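Local coordinates for protein major centromere autoantigen B (PDB 1UFI) that binds the CENP-B box of centromeric alpha-satellite DNA and dimerises through its C-terminal domain, at the interface of chains A and B. Coordinates in Å, arbitrary orientation; residue numbers count along the deposited sequence, not the author numbering. Chains: chain A/B, Major centromere autoantigen B.

Contact 1 and contact 2 lie about 23 Å apart, measured between the centres of their C-alpha atoms, within a two-fold symmetric interface where two helical hairpins associate. They draw on equivalent surfaces with the chains exchanged: Leu23 and Phe26 come from chain B in contact 1 and from chain A in contact 2, while Asp42 and Val46 of helix 30-49 come from the opposite chain each time. Contact 1 emphasises the buried tyrosine of the first helix; contact 2 follows helix 30-49 of chain B to B:Asn50, just past its end. Each arrangement recurs through symmetry, so every hairpin both gives and receives these side chains.

Contact 1: the interface of chains A and B. Residues chain A 8-9, 12, 42-43, 46-47; chain B 22-23, 26.
B:Tyr22 enters the angle between the two helices of chain A, where its ring lies against A:Ala12 and its hydroxyl reaches A:Thr47. With CG anti to the backbone N (chi1 -180°), the side chain extends away from helix 9-24 of its own chain. Its CB passes A:Ala12 CB at 3.8 Å, and the same methyl then settles over one face of the ring near CG. On that side of the ring, farther out, CE1 packs 3.7 Å from A:Phe9 CA at the start of helix 9-23. Toward the other flank, CD2 touches A:Leu43 CD2 at 3.7 Å. The opposite ring face is covered within chain B by B:Phe26 CE2, offset toward the rim, so the phenol is sandwiched between the two subunits. At the tip, the phenolic OH forms a 2.7 Å hydrogen bond with A:Thr47 OG1, which lies in the plane of the ring at its edge. The same B:Tyr22 OH also packs against A:Phe9 CB, 3.3 Å away.

A:Thr47 OG1 is in turn anchored as donor to the A:Leu43 carbonyl O at 2.7 Å, nearly along the C=O axis (179°). This tether one helical turn back positions the threonine hydroxyl for the tyrosine, while CG2 of the threonine sits over the centre of the A:Phe9 ring. Beside the phenol, A:Leu43 CD2 also meets B:Leu23 CD1 at 3.8 Å, the two leucine side chains crossing at about a right angle. The site thus lies where the end of the first helix of chain B fits between the N-terminal part of helix 9-23 and the later turns of helix 30-49 in chain A.

Contact 2: the interface of chains A and B. Residues chain A 23, 26-27, 32; chain B 42, 46, 50.
A:Phe26 and B:Val46 meet in a mainly van der Waals patch of the CENP-B dimerisation domain, where the residues between the helices of one hairpin, together with their flanks, pack along helix 30-49 of the other chain. The hydrocarbon contacts centre on B:Val46. Its CG1 is anti to the backbone N (chi1 168°), a setting that sends this branch toward the phenylalanine: it lies 3.6 Å from A:Phe26 CB and 3.7 Å from A:Phe26 CG, above the ring plane but beside the CB-CG bond, not over the ring itself. The other branch, CG2, points toward A:Val32, whose CG2 is 4.1 Å away. A:Leu23 comes in at about a right angle to the valine, bringing CD1 to 4.1 Å from B:Val46 CB. Within chain A, the backbone O of A:Leu23 lies in the plane of the A:Phe26 ring at its edge.

Polar side chains also contribute, but through van der Waals packing; no hydrogen bond or salt bridge joins the chains here. B:Asn50, just beyond helix 30-49, runs antiparallel alongside A:Phe26, with its CG 3.6 Å from ring atom CD2 and the amide plane turned 48° from the ring. The amide nitrogen ND2 turns toward the neighbouring proline and rests 3.5 Å from A:Pro27 CD. About two turns before it, within helix 30-49, B:Asp42 runs alongside A:Val32 in the reverse sense. Its carboxylate carbon CG is 3.9 Å from A:Val32 CG2, and OD2 approaches A:Val32 CA at 3.9 Å, laying the acid group against the aliphatic surface near the start of helix 30-49 in chain A.

Contact 1: the interface of chains A and B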
loop_
_atom_site.group_PDB
_atom_site.type_symbol
_atom_site.label_atom_id
_atom_site.label_comp_id
_atom_site.label_asym_id
_atom_site.label_seq_id
_atom_site.Cartn_x
_atom_site.Cartn_y
_atom_site.Cartn_z
ATOM N N SER A 8 -12.376 -5.125 4.927
ATOM C CA SER A 8 -13.082 -5.420 3.680
ATOM C C SER A 8 -12.417 -4.703 2.494
ATOM O O SER A 8 -11.508 -3.861 2.665
ATOM C CB SER A 8 -14.546 -4.987 3.778
ATOM O OG SER A 8 -14.650 -3.558 3.794
ATOM N N PHE A 9 -12.860 -5.045 1.293
ATOM C CA PHE A 9 -12.265 -4.521 0.100
ATOM C C PHE A 9 -12.331 -3.012 0.047
ATOM O O PHE A 9 -11.329 -2.391 -0.268
ATOM C CB PHE A 9 -12.851 -5.233 -1.127
ATOM C CG PHE A 9 -12.412 -4.685 -2.471
ATOM C CD1 PHE A 9 -11.047 -4.481 -2.821
ATOM C CD2 PHE A 9 -13.361 -4.478 -3.440
ATOM C CE1 PHE A 9 -10.703 -4.012 -4.135
ATOM C CE2 PHE A 9 -13.009 -4.008 -4.722
ATOM C CZ PHE A 9 -11.671 -3.797 -5.053
ATOM N N ALA A 12 -10.127 -1.465 2.586
ATOM C CA ALA A 12 -8.714 -1.570 2.168
ATOM C C ALA A 12 -8.377 -0.480 1.156
ATOM O O ALA A 12 -7.275 0.114 1.155
ATOM C CB ALA A 12 -8.387 -2.960 1.628
ATOM N N ASP A 42 -2.992 -4.539 -8.198
ATOM C CA ASP A 42 -3.062 -5.884 -7.614
ATOM C C ASP A 42 -4.278 -5.917 -6.706
ATOM O O ASP A 42 -5.042 -6.907 -6.696
ATOM C CB ASP A 42 -1.806 -6.240 -6.751
ATOM C CG ASP A 42 -0.537 -6.385 -7.569
ATOM O OD1 ASP A 42 -0.609 -6.781 -8.754
ATOM O OD2 ASP A 42 0.580 -6.102 -7.093
ATOM N N LEU A 43 -4.454 -4.873 -5.873
ATOM C CA LEU A 43 -5.576 -4.841 -4.925
ATOM C C LEU A 43 -6.927 -5.023 -5.670
ATOM O O LEU A 43 -7.764 -5.789 -5.184
ATOM C CB LEU A 43 -5.590 -3.529 -4.178
ATOM C CG LEU A 43 -4.599 -3.478 -3.026
ATOM C CD1 LEU A 43 -4.356 -1.946 -2.711
ATOM C CD2 LEU A 43 -5.177 -4.207 -1.815
ATOM N N VAL A 46 -6.639 -8.794 -8.030
ATOM C CA VAL A 46 -6.707 -9.939 -7.133
ATOM C C VAL A 46 -8.118 -10.142 -6.581
ATOM O O VAL A 46 -8.570 -11.272 -6.443
ATOM C CB VAL A 46 -5.730 -9.815 -5.945
ATOM C CG1 VAL A 46 -6.031 -10.829 -4.811
ATOM C CG2 VAL A 46 -4.258 -9.959 -6.467
ATOM N N THR A 47 -8.769 -9.055 -6.213
ATOM C CA THR A 47 -10.134 -9.097 -5.709
ATOM C C THR A 47 -11.101 -9.547 -6.823
ATOM O O THR A 47 -11.877 -10.459 -6.614
ATOM C CB THR A 47 -10.501 -7.707 -5.160
ATOM O OG1 THR A 47 -9.605 -7.423 -4.072
ATOM C CG2 THR A 47 -11.959 -7.695 -4.524
ATOM N N TYR B 22 -5.166 -7.231 4.217
ATOM C CA TYR B 22 -6.132 -7.593 3.145
ATOM C C TYR B 22 -5.544 -8.443 2.007
ATOM O O TYR B 22 -6.065 -9.529 1.651
ATOM C CB TYR B 22 -6.761 -6.305 2.542
ATOM C CG TYR B 22 -7.765 -6.609 1.435
ATOM C CD1 TYR B 22 -9.036 -7.023 1.761
ATOM C CD2 TYR B 22 -7.398 -6.483 0.084
ATOM C CE1 TYR B 22 -9.974 -7.337 0.750
ATOM C CE2 TYR B 22 -8.337 -6.780 -0.970
ATOM C CZ TYR B 22 -9.621 -7.195 -0.587
ATOM O OH TYR B 22 -10.534 -7.478 -1.590
ATOM N N LEU B 23 -4.508 -7.937 1.366
ATOM C CA LEU B 23 -3.912 -8.649 0.242
ATOM C C LEU B 23 -3.453 -10.085 0.594
ATOM O O LEU B 23 -3.592 -11.017 -0.206
ATOM C CB LEU B 23 -2.714 -7.826 -0.229
ATOM C CG LEU B 23 -2.475 -7.536 -1.677
ATOM C CD1 LEU B 23 -3.696 -7.671 -2.529
ATOM C CD2 LEU B 23 -1.836 -6.135 -1.700
ATOM N N PHE B 26 -5.617 -13.416 0.772
ATOM C CA PHE B 26 -5.729 -14.178 -0.482
ATOM C C PHE B 26 -4.466 -14.952 -0.742
ATOM O O PHE B 26 -3.405 -14.588 -0.257
ATOM C CB PHE B 26 -5.933 -13.240 -1.686
ATOM C CG PHE B 26 -7.198 -12.466 -1.624
ATOM C CD1 PHE B 26 -8.375 -12.980 -2.195
ATOM C CD2 PHE B 26 -7.235 -11.225 -1.005
ATOM C CE1 PHE B 26 -9.567 -12.256 -2.126
ATOM C CE2 PHE B 26 -8.414 -10.502 -0.936
ATOM C CZ PHE B 26 -9.593 -11.027 -1.494
#

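Contact 2: the interface of chains A and B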
loop_
_atom_site.group_PDB
_atom_site.type_symbol
_atom_site.label_atom_id
_atom_site.label_comp_id
_atom_site.label_asym_id
_atom_site.label_seq_id
_atom_site.Cartn_x
_atom_site.Cartn_y
_atom_site.Cartn_z
ATOM N N LEU A 23 2.392 9.260 0.658
ATOM C CA LEU A 23 3.552 9.120 -0.194
ATOM C C LEU A 23 3.689 10.259 -1.174
ATOM O O LEU A 23 4.793 10.801 -1.317
ATOM C CB LEU A 23 3.393 7.801 -0.966
ATOM C CG LEU A 23 4.539 6.824 -0.897
ATOM C CD1 LEU A 23 5.635 7.091 0.184
ATOM C CD2 LEU A 23 3.960 5.376 -0.945
ATOM N N PHE A 26 5.245 13.891 -0.451
ATOM C CA PHE A 26 6.689 14.041 -0.562
ATOM C C PHE A 26 7.023 14.178 -2.025
ATOM O O PHE A 26 6.220 13.764 -2.883
ATOM C CB PHE A 26 7.430 12.814 -0.007
ATOM C CG PHE A 26 7.252 12.654 1.501
ATOM C CD1 PHE A 26 6.243 11.827 1.996
ATOM C CD2 PHE A 26 8.021 13.403 2.398
ATOM C CE1 PHE A 26 6.002 11.717 3.364
ATOM C CE2 PHE A 26 7.813 13.295 3.774
ATOM C CZ PHE A 26 6.815 12.452 4.264
ATOM N N PRO A 27 8.186 14.734 -2.343
ATOM C CA PRO A 27 8.667 14.684 -3.726
ATOM C C PRO A 27 8.862 13.201 -4.040
ATOM O O PRO A 27 9.445 12.484 -3.247
ATOM C CB PRO A 27 9.976 15.490 -3.678
ATOM C CG PRO A 27 9.764 16.331 -2.485
ATOM C CD PRO A 27 9.104 15.452 -1.449
ATOM N N VAL A 32 8.728 5.181 -7.380
ATOM C CA VAL A 32 7.689 5.142 -6.303
ATOM C C VAL A 32 6.291 5.218 -6.906
ATOM O O VAL A 32 5.403 4.478 -6.488
ATOM C CB VAL A 32 7.922 6.292 -5.226
ATOM C CG1 VAL A 32 6.836 6.174 -4.115
ATOM C CG2 VAL A 32 9.322 6.109 -4.657
ATOM N N ASP B 42 9.488 1.830 0.245
ATOM C CA ASP B 42 9.237 3.257 -0.057
ATOM C C ASP B 42 8.640 4.015 1.090
ATOM O O ASP B 42 8.979 5.171 1.325
ATOM C CB ASP B 42 8.296 3.465 -1.264
ATOM C CG ASP B 42 8.834 2.824 -2.563
ATOM O OD1 ASP B 42 10.075 2.676 -2.692
ATOM O OD2 ASP B 42 8.108 2.460 -3.491
ATOM N N VAL B 46 11.317 6.761 1.833
ATOM C CA VAL B 46 10.920 8.121 1.409
ATOM C C VAL B 46 10.840 8.999 2.643
ATOM O O VAL B 46 11.298 10.146 2.638
ATOM C CB VAL B 46 9.569 8.165 0.578
ATOM C CG1 VAL B 46 9.020 9.561 0.388
ATOM C CG2 VAL B 46 9.757 7.466 -0.761
ATOM N N ASN B 50 13.595 12.072 3.223
ATOM C CA ASN B 50 13.132 13.415 3.492
ATOM C C ASN B 50 13.300 13.819 4.954
ATOM O O ASN B 50 13.757 14.938 5.207
ATOM C CB ASN B 50 11.693 13.604 3.047
ATOM C CG ASN B 50 11.554 13.622 1.519
ATOM O OD1 ASN B 50 11.474 12.566 0.853
ATOM N ND2 ASN B 50 11.552 14.827 0.955
#